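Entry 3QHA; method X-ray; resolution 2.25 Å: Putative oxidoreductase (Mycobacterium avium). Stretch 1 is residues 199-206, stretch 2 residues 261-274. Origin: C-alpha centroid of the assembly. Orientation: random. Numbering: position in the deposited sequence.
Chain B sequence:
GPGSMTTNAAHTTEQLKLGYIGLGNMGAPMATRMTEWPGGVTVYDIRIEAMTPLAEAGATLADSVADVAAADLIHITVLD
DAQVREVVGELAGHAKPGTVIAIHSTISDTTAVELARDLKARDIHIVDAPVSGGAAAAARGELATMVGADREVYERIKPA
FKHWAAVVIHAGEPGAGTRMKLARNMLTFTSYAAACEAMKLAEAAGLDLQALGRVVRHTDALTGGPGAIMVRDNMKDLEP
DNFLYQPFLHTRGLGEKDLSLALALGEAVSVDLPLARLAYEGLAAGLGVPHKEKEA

Stretch 1 (199-206) MKLAEAAG
Stretch 2 261-274: LALALGEAVSVDLP

A leucine can make its closest contact with a helix through backbone as well as side chains, and the contact in this putative oxidoreductase is a clear example. The closest partner of Leu201 CD1 is the bare alpha carbon of Gly266, with Leu201 CD1 to Gly266 CA at 3.7 Å. The absence of a side chain matters on the Leu273 side: an ideal beta carbon on Gly266 would come within 2.5 Å of Leu273 CD1, in its own stretch, whereas it would sit at an acceptable 3.9 Å from Leu201 CD1.

The two helices, residues 199-204 and 261-268, both begin earlier in the chain. Their axes approach to 10.0 Å, and their N-to-C directions diverge by 53°. The register is set by two pairs of alpha carbons: Leu201 CA to Gly266 CA is 6.4 Å, and Ala204 CA to Val269 CA is 5.9 Å. Each helix is held by its own backbone hydrogen bonds, such as Ala205 N to Leu201 O (3.0 Å) and Gly266 N to Ala262 O (3.0 Å). Gly206, at phi/psi 78/25, ends the first helix in a Schellman motif, with Gly206 N hydrogen-bonded to Glu203 O at 2.9 Å.

The second stretch leaves helical geometry at Val269 (-105/19), passes through Ser270 at 55/54, and extends at Val271 (-127/134). Val271 N hydrogen-bonds back to Gly266 O at 2.9 Å, tying this turn to the helix it has just left. Leu273 (-122/64) then takes the N-cap position before the next helix.

Leu201 leaves its backbone sideways, yet its t,p rotamer brings the end of the side chain nearer the partner, where it buries 110 Å², the largest share of any residue here. Besides Gly266, Leu201 CD1 meets Val269 CG2 at 4.0 Å, Leu273 CD1 at 4.1 Å and Leu265 CG at 4.3 Å. Leu265 is t,p and Leu273 m,t; both point toward the first stretch.

One helical turn on, small meets branched. Ala204 points its CB toward the second stretch and the packing is tight: Ala204 CB lies 3.3 Å from Val271 CG2 and 3.6 Å from Val269 CG2. Val269 is in the m rotamer and Val271 in t. Ala205 adds a looser contact, Ala205 CB to Val269 CG1 at 4.5 Å.

No hydrogen bond joins the stretches among the modelled atoms, although Lys200 and Glu267 lack side-chain atoms beyond CB. The chemistry is apolar packing, with 366 Å² buried in total.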

# COMPACT_ATOMS: atom_id res chain seq x y z
N MET B 199 -11.47 6.36 5.75
CA MET B 199 -11.60 7.79 6.03
C MET B 199 -13.00 8.15 6.52
O MET B 199 -13.16 9.02 7.37
CB MET B 199 -11.28 8.63 4.78
CG MET B 199 -9.83 8.56 4.34
SD MET B 199 -9.60 9.04 2.62
CE MET B 199 -9.88 10.80 2.71
N LYS B 200 -14.02 7.49 5.98
CA LYS B 200 -15.40 7.72 6.39
C LYS B 200 -15.60 7.28 7.84
O LYS B 200 -16.24 7.98 8.62
CB LYS B 200 -16.37 6.98 5.47
N LEU B 201 -15.02 6.13 8.18
CA LEU B 201 -15.08 5.61 9.55
C LEU B 201 -14.37 6.54 10.53
O LEU B 201 -14.92 6.89 11.58
CB LEU B 201 -14.43 4.23 9.62
CG LEU B 201 -14.52 3.50 10.96
CD1 LEU B 201 -15.97 3.30 11.37
CD2 LEU B 201 -13.78 2.18 10.90
N ALA B 202 -13.14 6.92 10.18
CA ALA B 202 -12.32 7.78 11.04
C ALA B 202 -13.05 9.08 11.38
O ALA B 202 -13.04 9.53 12.52
CB ALA B 202 -10.99 8.07 10.37
N GLU B 203 -13.68 9.67 10.37
CA GLU B 203 -14.38 10.94 10.53
C GLU B 203 -15.64 10.81 11.40
O GLU B 203 -15.88 11.65 12.26
CB GLU B 203 -14.73 11.54 9.17
CG GLU B 203 -15.64 12.76 9.23
CD GLU B 203 -15.82 13.41 7.88
OE1 GLU B 203 -14.88 14.08 7.41
OE2 GLU B 203 -16.91 13.25 7.28
N ALA B 204 -16.42 9.76 11.17
CA ALA B 204 -17.61 9.51 11.99
C ALA B 204 -17.23 9.28 13.45
O ALA B 204 -17.98 9.62 14.36
CB ALA B 204 -18.40 8.32 11.45
N ALA B 205 -16.05 8.69 13.66
CA ALA B 205 -15.50 8.47 15.00
C ALA B 205 -14.79 9.71 15.59
O ALA B 205 -14.24 9.63 16.69
CB ALA B 205 -14.53 7.29 14.97
N GLY B 206 -14.81 10.83 14.87
CA GLY B 206 -14.25 12.09 15.37
C GLY B 206 -12.73 12.20 15.29
O GLY B 206 -12.12 12.96 16.05
N LEU B 261 -13.69 -5.77 15.05
CA LEU B 261 -13.71 -4.56 15.88
C LEU B 261 -14.05 -3.33 15.05
O LEU B 261 -14.82 -2.48 15.50
CB LEU B 261 -12.36 -4.36 16.59
CG LEU B 261 -12.07 -5.27 17.78
CD1 LEU B 261 -10.63 -5.11 18.24
CD2 LEU B 261 -13.02 -4.99 18.94
N ALA B 262 -13.48 -3.24 13.86
CA ALA B 262 -13.76 -2.12 12.96
C ALA B 262 -15.23 -2.10 12.55
O ALA B 262 -15.85 -1.04 12.48
CB ALA B 262 -12.86 -2.18 11.73
N LEU B 263 -15.80 -3.28 12.28
CA LEU B 263 -17.20 -3.39 11.90
C LEU B 263 -18.14 -3.01 13.05
O LEU B 263 -19.20 -2.42 12.82
CB LEU B 263 -17.52 -4.80 11.41
CG LEU B 263 -16.96 -5.15 10.03
CD1 LEU B 263 -16.92 -6.66 9.83
CD2 LEU B 263 -17.76 -4.48 8.93
N ALA B 264 -17.74 -3.34 14.27
CA ALA B 264 -18.52 -2.99 15.45
C ALA B 264 -18.47 -1.48 15.70
O ALA B 264 -19.49 -0.87 16.03
CB ALA B 264 -18.01 -3.74 16.68
N LEU B 265 -17.29 -0.89 15.53
CA LEU B 265 -17.15 0.56 15.63
C LEU B 265 -18.03 1.26 14.60
O LEU B 265 -18.64 2.29 14.89
CB LEU B 265 -15.68 0.99 15.45
CG LEU B 265 -15.39 2.50 15.51
CD1 LEU B 265 -15.74 3.09 16.87
CD2 LEU B 265 -13.94 2.78 15.16
N GLY B 266 -18.10 0.69 13.40
CA GLY B 266 -18.92 1.24 12.32
C GLY B 266 -20.40 1.20 12.63
O GLY B 266 -21.14 2.12 12.26
N GLU B 267 -20.84 0.15 13.30
CA GLU B 267 -22.21 0.06 13.79
C GLU B 267 -22.47 1.13 14.85
O GLU B 267 -23.55 1.73 14.89
CB GLU B 267 -22.49 -1.33 14.37
N ALA B 268 -21.46 1.38 15.69
CA ALA B 268 -21.57 2.36 16.77
C ALA B 268 -21.65 3.81 16.28
O ALA B 268 -22.34 4.62 16.88
CB ALA B 268 -20.41 2.20 17.75
N VAL B 269 -20.93 4.13 15.20
CA VAL B 269 -20.95 5.50 14.67
C VAL B 269 -21.77 5.63 13.38
O VAL B 269 -21.62 6.60 12.64
CB VAL B 269 -19.52 6.04 14.46
CG1 VAL B 269 -18.73 5.96 15.76
CG2 VAL B 269 -18.80 5.29 13.34
N SER B 270 -22.64 4.65 13.13
CA SER B 270 -23.61 4.70 12.02
C SER B 270 -22.94 4.93 10.66
O SER B 270 -23.28 5.85 9.92
CB SER B 270 -24.68 5.76 12.29
OG SER B 270 -25.48 5.39 13.40
N VAL B 271 -21.97 4.07 10.35
CA VAL B 271 -21.32 4.07 9.05
C VAL B 271 -21.38 2.66 8.46
O VAL B 271 -21.13 1.67 9.15
CB VAL B 271 -19.85 4.53 9.16
CG1 VAL B 271 -19.13 4.34 7.83
CG2 VAL B 271 -19.79 5.98 9.59
N ASP B 272 -21.74 2.59 7.18
CA ASP B 272 -21.80 1.35 6.42
C ASP B 272 -20.39 1.04 5.90
O ASP B 272 -19.77 1.88 5.25
CB ASP B 272 -22.78 1.54 5.25
CG ASP B 272 -23.11 0.24 4.53
OD1 ASP B 272 -23.33 -0.79 5.20
OD2 ASP B 272 -23.18 0.26 3.28
N LEU B 273 -19.89 -0.16 6.20
CA LEU B 273 -18.54 -0.57 5.83
C LEU B 273 -18.56 -1.83 4.96
O LEU B 273 -18.05 -2.88 5.37
CB LEU B 273 -17.70 -0.82 7.09
CG LEU B 273 -17.55 0.36 8.05
CD1 LEU B 273 -16.87 -0.10 9.34
CD2 LEU B 273 -16.77 1.49 7.40
N PRO B 274 -19.15 -1.73 3.75
CA PRO B 274 -19.37 -2.92 2.93
C PRO B 274 -18.10 -3.61 2.40
O PRO B 274 -18.07 -4.83 2.33
CB PRO B 274 -20.24 -2.40 1.78
CG PRO B 274 -19.94 -0.94 1.71
CD PRO B 274 -19.71 -0.52 3.12